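Local coordinates for 401aa long hypothetical glucose-1-phosphate thymidylyltransferase (PDB 2GGO), which is probably a bifunctional enzyme of sugar-nucleotide synthesis that transfers nucleotidyl groups to sugar 1-phosphates and helps to make UDP-N-acetylglucosamine and UDP-N-acetylgalactosamine, at residues M1-L6 and C44-I49; T327-L332 and V369-G374. All coordinates share one frame; numbering follows the deposited sequence.

Contact 1 joins neighbouring strands 2-6 and 48-53 of the mixed sheet in the N-terminal nucleotidyltransferase region, whereas contact 2 joins the short strands 328-329 and 370-371 on successive layers of the C-terminal parallel beta-helix. Their centres are 42 Å apart, on opposite sides of the chain's centre, and they share no element. Both combine buried and more open parts. In contact 1 a buried aliphatic face lies under helix 33-43, while a salt bridge and a water bridge mark the more open end. Contact 2 has no such charge pair: backbone bonds stack its layers, isoleucines face inward, and an alanine meets a proline where the chain turns.

Contact 1: M1-L6 and C44-I49; sequences MKAFIL and CGIRDI
Asp48 holds its CG anti to the backbone N (chi1 -170°), and Lys2 bends its chain at chi3 and chi4, so that the ammonium folds back onto the carboxylate. Lys2 NZ meets Asp48 OD2 at 2.7 Å in a salt bridge, on the syn side and 26° out of the carboxylate plane, while CG of Lys2 also lies against that oxygen. An alanine in place of Lys2 would probably leave the Asp48 carboxylate without its cationic mate and without the methylenes packed against OD2. Next along, Ala3 N gives a nearly straight bond to Asp48 O (3.0 Å). The methyl of Ala3 suits the tight spot against Ile46, with its CB only 3.5 Å from Ile46 CG2; Leu41 of helix 33-43 also touches it. Further in, Ile5 CD1 reaches Ile49 CG2 at 3.6 Å; Ile5 also lies against Gln37 and Leu41 of helix 33-43, and Ile49 against Ile68. At the open end, one water links Met1 N to Gly45 O. Gly45, with positive phi, closes helix 33-43 in a Schellman motif. Strand 2-6, helix 33-43 and strand 48-53 thus form a beta-alpha-beta crossover between adjacent parallel strands, as in the Rossmann-like sheet of GT-A nucleotidyltransferases.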
loop_
_atom_site.group_PDB
_atom_site.type_symbol
_atom_site.label_atom_id
_atom_site.label_comp_id
_atom_site.label_asym_id
_atom_site.label_seq_id
_atom_site.Cartn_x
_atom_site.Cartn_y
_atom_site.Cartn_z
ATOM N N MET A 1 -11.643 23.020 8.005
ATOM C CA MET A 1 -10.861 21.958 8.685
ATOM C C MET A 1 -9.504 21.852 7.988
ATOM O O MET A 1 -9.405 22.054 6.788
ATOM C CB MET A 1 -11.593 20.626 8.560
ATOM C CG MET A 1 -12.197 20.094 9.808
ATOM S SD MET A 1 -10.940 19.475 10.942
ATOM C CE MET A 1 -11.896 19.528 12.441
ATOM N N LYS A 2 -8.454 21.561 8.743
ATOM C CA LYS A 2 -7.164 21.225 8.141
ATOM C C LYS A 2 -6.962 19.729 8.260
ATOM O O LYS A 2 -7.410 19.115 9.233
ATOM C CB LYS A 2 -6.032 21.941 8.852
ATOM C CG LYS A 2 -5.523 23.151 8.143
ATOM C CD LYS A 2 -4.494 23.874 9.034
ATOM C CE LYS A 2 -3.256 24.340 8.258
ATOM N NZ LYS A 2 -3.400 25.708 7.642
ATOM N N ALA A 3 -6.306 19.148 7.250
ATOM C CA ALA A 3 -5.967 17.729 7.259
ATOM C C ALA A 3 -4.449 17.593 7.233
ATOM O O ALA A 3 -3.763 18.377 6.585
ATOM C CB ALA A 3 -6.592 17.032 6.080
ATOM N N PHE A 4 -3.927 16.621 7.981
ATOM C CA PHE A 4 -2.505 16.268 7.942
ATOM C C PHE A 4 -2.418 14.815 7.625
ATOM O O PHE A 4 -3.014 13.997 8.327
ATOM C CB PHE A 4 -1.789 16.565 9.267
ATOM C CG PHE A 4 -1.687 18.047 9.572
ATOM C CD1 PHE A 4 -0.513 18.758 9.296
ATOM C CD2 PHE A 4 -2.783 18.742 10.100
ATOM C CE1 PHE A 4 -0.426 20.147 9.560
ATOM C CE2 PHE A 4 -2.719 20.135 10.350
ATOM C CZ PHE A 4 -1.542 20.839 10.082
ATOM N N ILE A 5 -1.708 14.500 6.542
ATOM C CA ILE A 5 -1.385 13.103 6.174
ATOM C C ILE A 5 0.029 12.796 6.642
ATOM O O ILE A 5 0.960 13.485 6.258
ATOM C CB ILE A 5 -1.517 12.855 4.669
ATOM C CG1 ILE A 5 -2.940 13.167 4.227
ATOM C CG2 ILE A 5 -1.180 11.359 4.323
ATOM C CD1 ILE A 5 -3.071 13.458 2.747
ATOM N N LEU A 6 0.170 11.806 7.517
ATOM C CA LEU A 6 1.467 11.436 8.046
ATOM C C LEU A 6 2.049 10.347 7.123
ATOM O O LEU A 6 1.597 9.188 7.122
ATOM C CB LEU A 6 1.342 10.978 9.496
ATOM C CG LEU A 6 0.564 11.897 10.463
ATOM C CD1 LEU A 6 0.524 11.372 11.896
ATOM C CD2 LEU A 6 1.121 13.245 10.423
ATOM N N CYS A 44 -14.920 15.431 1.423
ATOM C CA CYS A 44 -15.481 15.846 2.731
ATOM C C CYS A 44 -15.478 17.358 2.918
ATOM O O CYS A 44 -15.908 17.819 3.947
ATOM C CB CYS A 44 -14.758 15.149 3.908
ATOM S SG CYS A 44 -15.281 13.369 3.984
ATOM N N GLY A 45 -14.992 18.108 1.922
ATOM C CA GLY A 45 -14.825 19.537 2.052
ATOM C C GLY A 45 -13.537 19.996 2.705
ATOM O O GLY A 45 -13.446 21.154 3.212
ATOM N N ILE A 46 -12.523 19.119 2.725
ATOM C CA ILE A 46 -11.240 19.493 3.309
ATOM C C ILE A 46 -10.303 19.764 2.160
ATOM O O ILE A 46 -10.135 18.892 1.274
ATOM C CB ILE A 46 -10.655 18.406 4.222
ATOM C CG1 ILE A 46 -11.602 18.132 5.359
ATOM C CG2 ILE A 46 -9.283 18.858 4.808
ATOM C CD1 ILE A 46 -11.047 17.195 6.373
ATOM N N ARG A 47 -9.716 20.960 2.161
ATOM C CA ARG A 47 -8.899 21.427 1.025
ATOM C C ARG A 47 -7.508 21.806 1.448
ATOM O O ARG A 47 -6.534 21.724 0.668
ATOM C CB ARG A 47 -9.530 22.641 0.408
ATOM C CG ARG A 47 -10.915 22.414 -0.064
ATOM C CD ARG A 47 -11.041 21.457 -1.189
ATOM N NE ARG A 47 -10.254 21.845 -2.344
ATOM C CZ ARG A 47 -10.469 21.378 -3.573
ATOM N NH1 ARG A 47 -11.503 20.561 -3.834
ATOM N NH2 ARG A 47 -9.660 21.760 -4.566
ATOM N N ASP A 48 -7.422 22.203 2.712
ATOM C CA ASP A 48 -6.154 22.566 3.288
ATOM C C ASP A 48 -5.459 21.326 3.799
ATOM O O ASP A 48 -5.576 20.964 5.000
ATOM C CB ASP A 48 -6.345 23.567 4.406
ATOM C CG ASP A 48 -5.046 24.153 4.862
ATOM O OD1 ASP A 48 -3.975 23.666 4.430
ATOM O OD2 ASP A 48 -5.093 25.101 5.660
ATOM N N ILE A 49 -4.744 20.682 2.876
ATOM C CA ILE A 49 -4.131 19.382 3.165
ATOM C C ILE A 49 -2.636 19.545 3.203
ATOM O O ILE A 49 -2.072 20.143 2.324
ATOM C CB ILE A 49 -4.557 18.282 2.149
ATOM C CG1 ILE A 49 -6.088 18.258 2.014
ATOM C CG2 ILE A 49 -3.950 16.934 2.571
ATOM C CD1 ILE A 49 -6.672 17.617 0.708
HETATM O O HOH W 1 -12.752 22.530 5.596
HETATM O O HOH W 2 -9.938 22.668 3.998
#

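Contact 2: T327-L332 and V369-G374; sequences TLIANL and VTILPG
Residues 327-332 and 369-374 run nearly parallel, their end-to-end directions 19° apart, with Leu328 beside Thr370 and Ile329 beside Ile371. Two nearly straight backbone bonds fix this register: Ile371 N to Leu328 O at 3.1 Å and Ala330 N to Ile371 O at 3.0 Å. Ile371 therefore uses both its N-H and its carbonyl toward the same neighbouring strand, as alternate residues of a parallel strand do, while Thr370 bonds to Ala387 and Val389 on the other side. A third bond, from Leu328 N to Val369 O, is weak, bent and doubtful, because that oxygen sits too close to a neighbour.

The side chains of Ile329 and Ile371 lie on one face, with CG1 of Ile329 4.3 Å from CB of Ile371; both also touch Ala357, and branched aliphatic chains suit this buried side. Thr327 and Val369 continue the stacking side by side, pointing the same way. Thr327 sets OG1 beside the backbone N (chi1 -53°), which leaves CG2 anti to that N and brings this methyl to 3.9 Å from Val369 CG1 and 4.0 Å from Ile371 CD1. OG1 is turned to Gly324 O and Thr365 OG1 instead, so one small residue serves both polar and apolar neighbours. Leu328 and Thr370 occupy the other, more open face. Beyond the strands, Ala330 CB meets Pro373 CG at 3.7 Å, and CG of the proline ring also lies 3.6 Å from Leu332 O. A methyl is small enough to admit the ring here, and proline has no N-H to satisfy. Gly374 then turns the chain with positive phi. Strand 388-389 adds the next layer beyond 370-371, giving the stacked parallel coils of the left-handed beta-helix built by hexapeptide-repeat transferases.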
loop_
_atom_site.group_PDB
_atom_site.type_symbol
_atom_site.label_atom_id
_atom_site.label_comp_id
_atom_site.label_asym_id
_atom_site.label_seq_id
_atom_site.Cartn_x
_atom_site.Cartn_y
_atom_site.Cartn_z
ATOM N N THR A 327 11.963 -15.945 -17.650
ATOM C CA THR A 327 12.063 -15.853 -16.158
ATOM C C THR A 327 10.764 -16.416 -15.633
ATOM O O THR A 327 9.740 -15.980 -16.171
ATOM C CB THR A 327 12.097 -14.416 -15.930
ATOM O OG1 THR A 327 13.133 -13.822 -16.723
ATOM C CG2 THR A 327 11.988 -13.961 -14.449
ATOM N N LEU A 328 10.692 -17.065 -14.474
ATOM C CA LEU A 328 9.529 -17.799 -14.026
ATOM C C LEU A 328 9.635 -17.497 -12.559
ATOM O O LEU A 328 10.693 -17.443 -12.020
ATOM C CB LEU A 328 9.614 -19.322 -14.107
ATOM C CG LEU A 328 10.036 -19.784 -15.473
ATOM C CD1 LEU A 328 10.144 -21.125 -15.656
ATOM C CD2 LEU A 328 8.603 -19.482 -16.111
ATOM N N ILE A 329 8.535 -17.090 -11.979
ATOM C CA ILE A 329 8.375 -16.987 -10.553
ATOM C C ILE A 329 7.634 -18.174 -10.000
ATOM O O ILE A 329 6.598 -18.592 -10.508
ATOM C CB ILE A 329 7.612 -15.662 -10.167
ATOM C CG1 ILE A 329 8.337 -14.466 -10.803
ATOM C CG2 ILE A 329 7.517 -15.600 -8.577
ATOM C CD1 ILE A 329 7.765 -13.152 -10.463
ATOM N N ALA A 330 8.129 -18.730 -8.911
ATOM C CA ALA A 330 7.468 -19.807 -8.257
ATOM C C ALA A 330 6.521 -19.198 -7.222
ATOM O O ALA A 330 6.911 -18.267 -6.549
ATOM C CB ALA A 330 8.487 -20.568 -7.556
ATOM N N ASN A 331 5.315 -19.732 -7.054
ATOM C CA ASN A 331 4.427 -19.187 -6.028
ATOM C C ASN A 331 4.006 -20.194 -4.965
ATOM O O ASN A 331 3.096 -19.910 -4.178
ATOM C CB ASN A 331 3.195 -18.528 -6.627
ATOM C CG ASN A 331 2.536 -19.357 -7.612
ATOM O OD1 ASN A 331 3.059 -20.386 -8.026
ATOM N ND2 ASN A 331 1.389 -18.913 -8.059
ATOM N N LEU A 332 4.680 -21.335 -4.910
ATOM C CA LEU A 332 4.340 -22.430 -3.999
ATOM C C LEU A 332 5.601 -23.166 -3.526
ATOM O O LEU A 332 6.401 -23.553 -4.369
ATOM C CB LEU A 332 3.438 -23.381 -4.746
ATOM C CG LEU A 332 2.695 -24.551 -4.114
ATOM C CD1 LEU A 332 1.486 -23.992 -3.373
ATOM C CD2 LEU A 332 2.267 -25.374 -5.243
ATOM N N VAL A 369 15.762 -17.051 -16.017
ATOM C CA VAL A 369 15.847 -16.807 -14.588
ATOM C C VAL A 369 14.628 -17.480 -13.836
ATOM O O VAL A 369 13.404 -17.469 -14.280
ATOM C CB VAL A 369 16.183 -15.305 -14.336
ATOM C CG1 VAL A 369 15.537 -14.815 -13.098
ATOM C CG2 VAL A 369 17.873 -15.076 -13.996
ATOM N N THR A 370 14.983 -18.112 -12.719
ATOM C CA THR A 370 14.183 -18.846 -11.753
ATOM C C THR A 370 14.215 -18.071 -10.404
ATOM O O THR A 370 15.257 -17.935 -9.768
ATOM C CB THR A 370 14.880 -20.234 -11.515
ATOM O OG1 THR A 370 15.038 -20.954 -12.736
ATOM C CG2 THR A 370 14.130 -21.117 -10.577
ATOM N N ILE A 371 13.069 -17.528 -10.013
ATOM C CA ILE A 371 12.810 -16.863 -8.697
ATOM C C ILE A 371 11.964 -17.666 -7.678
ATOM O O ILE A 371 10.858 -18.023 -7.945
ATOM C CB ILE A 371 12.096 -15.523 -9.023
ATOM C CG1 ILE A 371 12.981 -14.801 -10.061
ATOM C CG2 ILE A 371 11.818 -14.706 -7.665
ATOM C CD1 ILE A 371 12.573 -13.470 -10.523
ATOM N N LEU A 372 12.514 -17.998 -6.464
ATOM C CA LEU A 372 11.744 -18.746 -5.500
ATOM C C LEU A 372 10.568 -18.015 -4.817
ATOM O O LEU A 372 10.453 -16.768 -4.871
ATOM C CB LEU A 372 12.688 -19.300 -4.429
ATOM C CG LEU A 372 13.191 -20.612 -5.003
ATOM C CD1 LEU A 372 13.997 -20.470 -6.298
ATOM C CD2 LEU A 372 14.044 -21.345 -4.005
ATOM N N PRO A 373 9.667 -18.786 -4.150
ATOM C CA PRO A 373 8.536 -18.017 -3.537
ATOM C C PRO A 373 8.922 -17.042 -2.372
ATOM O O PRO A 373 9.896 -17.290 -1.587
ATOM C CB PRO A 373 7.534 -19.134 -3.106
ATOM C CG PRO A 373 8.027 -20.412 -3.887
ATOM C CD PRO A 373 9.535 -20.237 -3.888
ATOM N N GLY A 374 8.251 -15.898 -2.325
ATOM C CA GLY A 374 8.455 -14.876 -1.313
ATOM C C GLY A 374 9.777 -14.123 -1.323
ATOM O O GLY A 374 10.112 -13.456 -0.342
#